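Local coordinates for solute binding protein MsmE (Bacillus subtilis subsp. subtilis str. 168, PDB 4R6H) that binds melibiose, raffinose and stachyose as the solute-binding component of the MelEDC-MsmX ABC transporter, which imports these sugars, at residues R80-A84 / A85-P89; L256-L259 / M260-K264. All blocks are in the same frame, centred on the assembly; numbering follows the deposited sequence. Where two conformers were deposited one is given.

Both contacts are helix ends, and each finishes in a Schellman motif whose asparagine takes a positive phi: Asn86 after helix 75-84 in contact 1, Asn263 after helix 256-261 in contact 2. They lie on opposite sides of the chain's centre, their own centres about 44 Å apart, and share no element. Each is partly buried, with an apolar side on the protein and a polar side at the surface. In contact 1 an arginine reaches forward to a backbone carbonyl and packs on a proline, on the way to strand 91-92; in contact 2 a glutamate, a glutamine and a lysine line up outside the turn that leads straight into strand 265-269.

Contact 1 (R80-A84 / A85-P89); sequences RVRMA and ANDLP
Arg82 reaches past the end of its helix to Asp87, where its NH2 donates to the backbone O of Asp87 at 2.9 Å, the oxygen lying close to the guanidinium plane. The carbon chain takes part as well. With CG beside the backbone N (chi1 -73°) and the chain extended to NE, CB, CG and CD all lie close to that same oxygen, while Pro89 CG lies over one guanidinium face and Pro89 CD packs 3.8 Å from Arg82 CD. A long residue with several N-H donors suits this place, because its chain spans the turn to Asp87 while NE bonds to Tyr38 OH of strand 33-38 and NH2 to Asp87 O. Leu88 closes the tight side: its CD1 sits 3.7 Å from Arg82 O and its CD2 packs against Met83 CG, with Tyr105 and Trp314 also touching this buried leucine.

The outer side is looser. Asp87 OD2 stands 4.0 Å from Arg82 NH2, well out of the guanidinium plane, a long salt bridge of charge alone with no N-H pointing at it. Asn86 is exposed, and a water donates to both its OD1 and Met83 O. Ala84 and Ala85, small and exposed, carry the chain out of the helix.

The backbone turns here by two bonds: Asp87 N gives a fairly straight one (163°) to Arg82 O, and Asn86 N gives one to Met83 O at 3.0 Å from above the carbonyl plane. Asparagine tolerates the positive phi this needs, and the result is a Schellman motif ending helix 75-84.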
loop_
_atom_site.group_PDB
_atom_site.type_symbol
_atom_site.label_atom_id
_atom_site.label_comp_id
_atom_site.label_asym_id
_atom_site.label_seq_id
_atom_site.Cartn_x
_atom_site.Cartn_y
_atom_site.Cartn_z
ATOM N N ARG A 80 -0.265 3.862 -20.159
ATOM C CA ARG A 80 0.157 2.843 -21.102
ATOM C C ARG A 80 0.220 3.428 -22.512
ATOM O O ARG A 80 1.189 3.212 -23.238
ATOM C CB ARG A 80 -0.775 1.630 -21.047
ATOM C CG ARG A 80 -0.524 0.597 -22.148
ATOM C CD ARG A 80 -1.505 -0.568 -22.078
ATOM N NE ARG A 80 -2.904 -0.170 -21.919
ATOM C CZ ARG A 80 -3.749 0.260 -22.864
ATOM N NH1 ARG A 80 -3.419 0.331 -24.150
ATOM N NH2 ARG A 80 -4.986 0.587 -22.495
ATOM N N VAL A 81 -0.818 4.175 -22.873
ATOM C CA VAL A 81 -0.909 4.776 -24.205
ATOM C C VAL A 81 0.164 5.856 -24.306
ATOM O O VAL A 81 0.860 5.920 -25.303
ATOM C CB VAL A 81 -2.310 5.384 -24.434
ATOM C CG1 VAL A 81 -2.300 6.266 -25.662
ATOM C CG2 VAL A 81 -3.354 4.278 -24.525
ATOM N N ARG A 82 0.336 6.680 -23.261
ATOM C CA ARG A 82 1.363 7.726 -23.315
ATOM C C ARG A 82 2.782 7.158 -23.427
ATOM O O ARG A 82 3.609 7.727 -24.145
ATOM C CB ARG A 82 1.283 8.634 -22.108
ATOM C CG ARG A 82 0.091 9.571 -22.171
ATOM C CD ARG A 82 0.144 10.522 -20.980
ATOM N NE ARG A 82 -0.742 11.675 -20.992
ATOM C CZ ARG A 82 -0.422 12.878 -21.486
ATOM N NH1 ARG A 82 -1.286 13.874 -21.374
ATOM N NH2 ARG A 82 0.719 13.077 -22.124
ATOM N N MET A 83 3.068 6.065 -22.724
ATOM C CA MET A 83 4.365 5.366 -22.836
ATOM C C MET A 83 4.587 4.869 -24.259
ATOM O O MET A 83 5.642 5.087 -24.865
ATOM C CB MET A 83 4.483 4.217 -21.805
ATOM C CG MET A 83 4.958 4.729 -20.435
ATOM S SD MET A 83 5.220 3.474 -19.169
ATOM C CE MET A 83 3.513 3.025 -18.821
ATOM N N ALA A 84 3.566 4.229 -24.793
ATOM C CA ALA A 84 3.631 3.706 -26.188
ATOM C C ALA A 84 3.852 4.819 -27.213
ATOM O O ALA A 84 4.533 4.625 -28.234
ATOM C CB ALA A 84 2.371 2.928 -26.515
ATOM N N ALA A 85 3.280 5.990 -26.953
ATOM C CA ALA A 85 3.433 7.180 -27.793
ATOM C C ALA A 85 4.755 7.953 -27.586
ATOM O O ALA A 85 5.019 8.933 -28.295
ATOM C CB ALA A 85 2.273 8.104 -27.565
ATOM N N ASN A 86 5.535 7.540 -26.588
ATOM C CA ASN A 86 6.668 8.335 -26.101
ATOM C C ASN A 86 6.252 9.794 -25.872
ATOM O O ASN A 86 6.881 10.728 -26.364
ATOM C CB ASN A 86 7.866 8.177 -27.048
ATOM C CG ASN A 86 8.928 7.298 -26.449
ATOM O OD1 ASN A 86 9.163 6.182 -26.911
ATOM N ND2 ASN A 86 9.542 7.776 -25.362
ATOM N N ASP A 87 5.160 9.957 -25.126
ATOM C CA ASP A 87 4.478 11.219 -24.921
ATOM C C ASP A 87 3.948 11.267 -23.493
ATOM O O ASP A 87 2.744 11.368 -23.236
ATOM C CB ASP A 87 3.320 11.413 -25.933
ATOM C CG ASP A 87 2.657 12.769 -25.816
ATOM O OD1 ASP A 87 3.383 13.751 -25.516
ATOM O OD2 ASP A 87 1.414 12.848 -26.015
ATOM N N LEU A 88 4.899 11.260 -22.571
ATOM C CA LEU A 88 4.593 11.220 -21.165
ATOM C C LEU A 88 4.290 12.596 -20.618
ATOM O O LEU A 88 4.719 13.588 -21.149
ATOM C CB LEU A 88 5.720 10.579 -20.373
ATOM C CG LEU A 88 5.816 9.048 -20.448
ATOM C CD1 LEU A 88 6.381 8.587 -21.798
ATOM C CD2 LEU A 88 6.637 8.509 -19.304
ATOM N N PRO A 89 3.546 12.640 -19.513
ATOM C CA PRO A 89 3.482 13.881 -18.795
ATOM C C PRO A 89 4.872 14.262 -18.310
ATOM O O PRO A 89 5.755 13.411 -18.178
ATOM C CB PRO A 89 2.597 13.530 -17.586
ATOM C CG PRO A 89 2.010 12.190 -17.876
ATOM C CD PRO A 89 3.024 11.525 -18.706
HETATM O O HOH W 1 7.954 3.790 -25.596
#

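Contact 2 (L256-L259 / M260-K264); sequences LIEL and MAQNK
Glu258 and Gln262, one helical turn apart, meet on the outer side: Gln262 NE2 donates to Glu258 OE2 at 2.9 Å. Glu258 OE2 uses its anti lone pair, and the carboxylate and amide planes stand 80° apart. Glu258 arrives with CG anti to the backbone N (chi1 174°) and an extended chain, whereas Gln262, extended beyond CG, passes Glu258 O, its CG 3.2 Å from that oxygen. The other end of the amide is taken as well, for Lys264 NZ donates to Gln262 OE1 at 2.7 Å from above the carbonyl plane. An amide, donor at one end and acceptor at the other, suits a place between an acid and an amine whose charged atoms are 6.2 Å apart (Glu258 OE2 to Lys264 NZ). With a leucine here, Glu258 and Lys264 would probably both lose the hydrogen-bonding partner that joins them and their ends would be freer to swing.

Beneath these side chains is a Schellman motif. Lys264 N bonds to Leu259 O at 3.1 Å and Asn263 N to Met260 O, with Asn263 at positive phi, a conformation asparagine accepts readily. Gln262 N also reaches Leu259 O, so two donors grip this carbonyl from opposite faces of its plane. Lys264's aliphatic part is used too: its CD lies 3.9 Å from Leu259 CD2, the two chains crossing at about a right angle.

Further out, Asn148 holds the Asn263 side chain through OD1, and Asn282 ND2 hydrogen-bonds to Ala261 O. On the inner side Leu256 and Met260 rest on Leu274 of helix 274-281 and on Ile265, while Trp185 of strand 182-185 touches Leu256 and Leu259.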
loop_
_atom_site.group_PDB
_atom_site.type_symbol
_atom_site.label_atom_id
_atom_site.label_comp_id
_atom_site.label_asym_id
_atom_site.label_seq_id
_atom_site.Cartn_x
_atom_site.Cartn_y
_atom_site.Cartn_z
ATOM N N LEU A 256 -17.444 -0.219 8.079
ATOM C CA LEU A 256 -16.305 -0.450 8.954
ATOM C C LEU A 256 -16.190 0.590 10.069
ATOM O O LEU A 256 -16.004 0.243 11.242
ATOM C CB LEU A 256 -15.007 -0.485 8.121
ATOM C CG LEU A 256 -13.683 -0.494 8.942
ATOM C CD1 LEU A 256 -13.619 -1.689 9.876
ATOM C CD2 LEU A 256 -12.485 -0.408 8.021
ATOM N N ILE A 257 -16.233 1.869 9.710
ATOM C CA ILE A 257 -15.969 2.921 10.697
ATOM C C ILE A 257 -16.979 2.817 11.833
ATOM O O ILE A 257 -16.579 2.850 13.014
ATOM C CB ILE A 257 -16.005 4.311 10.075
ATOM C CG1 ILE A 257 -14.805 4.508 9.136
ATOM C CG2 ILE A 257 -16.024 5.373 11.152
ATOM C CD1 ILE A 257 -14.918 5.714 8.219
ATOM N N GLU A 258 -18.264 2.711 11.506
ATOM C CA GLU A 258 -19.298 2.634 12.550
ATOM C C GLU A 258 -19.099 1.390 13.436
ATOM O O GLU A 258 -19.170 1.487 14.677
ATOM C CB GLU A 258 -20.736 2.631 11.955
ATOM C CG GLU A 258 -21.847 2.412 13.001
ATOM C CD GLU A 258 -23.278 2.688 12.523
ATOM O OE1 GLU A 258 -23.444 3.172 11.386
ATOM O OE2 GLU A 258 -24.251 2.421 13.295
ATOM N N LEU A 259 -18.784 0.243 12.861
ATOM C CA LEU A 259 -18.610 -0.960 13.670
ATOM C C LEU A 259 -17.370 -0.854 14.566
ATOM O O LEU A 259 -17.409 -1.228 15.753
ATOM C CB LEU A 259 -18.506 -2.229 12.827
ATOM C CG LEU A 259 -19.783 -2.647 12.152
ATOM C CD1 LEU A 259 -19.444 -3.755 11.149
ATOM C CD2 LEU A 259 -20.862 -3.106 13.134
ATOM N N MET A 260 -16.267 -0.327 14.038
ATOM C CA MET A 260 -15.073 -0.162 14.824
ATOM C C MET A 260 -15.321 0.826 15.992
ATOM O O MET A 260 -14.900 0.586 17.112
ATOM C CB MET A 260 -13.932 0.289 13.888
ATOM C CG MET A 260 -12.527 0.294 14.482
ATOM S SD MET A 260 -11.941 -1.213 15.302
ATOM C CE MET A 260 -10.571 -1.733 14.322
ATOM N N ALA A 261 -16.022 1.912 15.700
ATOM C CA ALA A 261 -16.351 2.920 16.737
ATOM C C ALA A 261 -17.298 2.382 17.795
ATOM O O ALA A 261 -17.393 2.976 18.861
ATOM C CB ALA A 261 -16.981 4.114 16.083
ATOM N N GLN A 262 -18.010 1.298 17.513
ATOM C CA GLN A 262 -18.930 0.692 18.474
ATOM C C GLN A 262 -18.280 -0.456 19.230
ATOM O O GLN A 262 -18.959 -1.235 19.902
ATOM C CB GLN A 262 -20.186 0.241 17.738
ATOM C CG GLN A 262 -21.030 1.398 17.304
ATOM C CD GLN A 262 -22.136 1.007 16.317
ATOM O OE1 GLN A 262 -22.336 -0.166 15.989
ATOM N NE2 GLN A 262 -22.846 2.008 15.841
ATOM N N ASN A 263 -16.935 -0.581 19.177
ATOM C CA ASN A 263 -16.247 -1.671 19.869
ATOM C C ASN A 263 -16.724 -3.064 19.440
ATOM O O ASN A 263 -16.696 -4.023 20.233
ATOM C CB ASN A 263 -16.369 -1.517 21.406
ATOM C CG ASN A 263 -15.552 -0.362 21.933
ATOM O OD1 ASN A 263 -14.310 -0.392 21.935
ATOM N ND2 ASN A 263 -16.225 0.664 22.391
ATOM N N LYS A 264 -17.048 -3.197 18.151
ATOM C CA LYS A 264 -17.527 -4.445 17.596
ATOM C C LYS A 264 -16.477 -5.260 16.827
ATOM O O LYS A 264 -16.761 -6.405 16.408
ATOM C CB LYS A 264 -18.799 -4.207 16.792
ATOM C CG LYS A 264 -19.976 -3.881 17.716
ATOM C CD LYS A 264 -21.261 -3.546 16.971
ATOM C CE LYS A 264 -22.387 -3.193 17.944
ATOM N NZ LYS A 264 -23.374 -2.268 17.315
#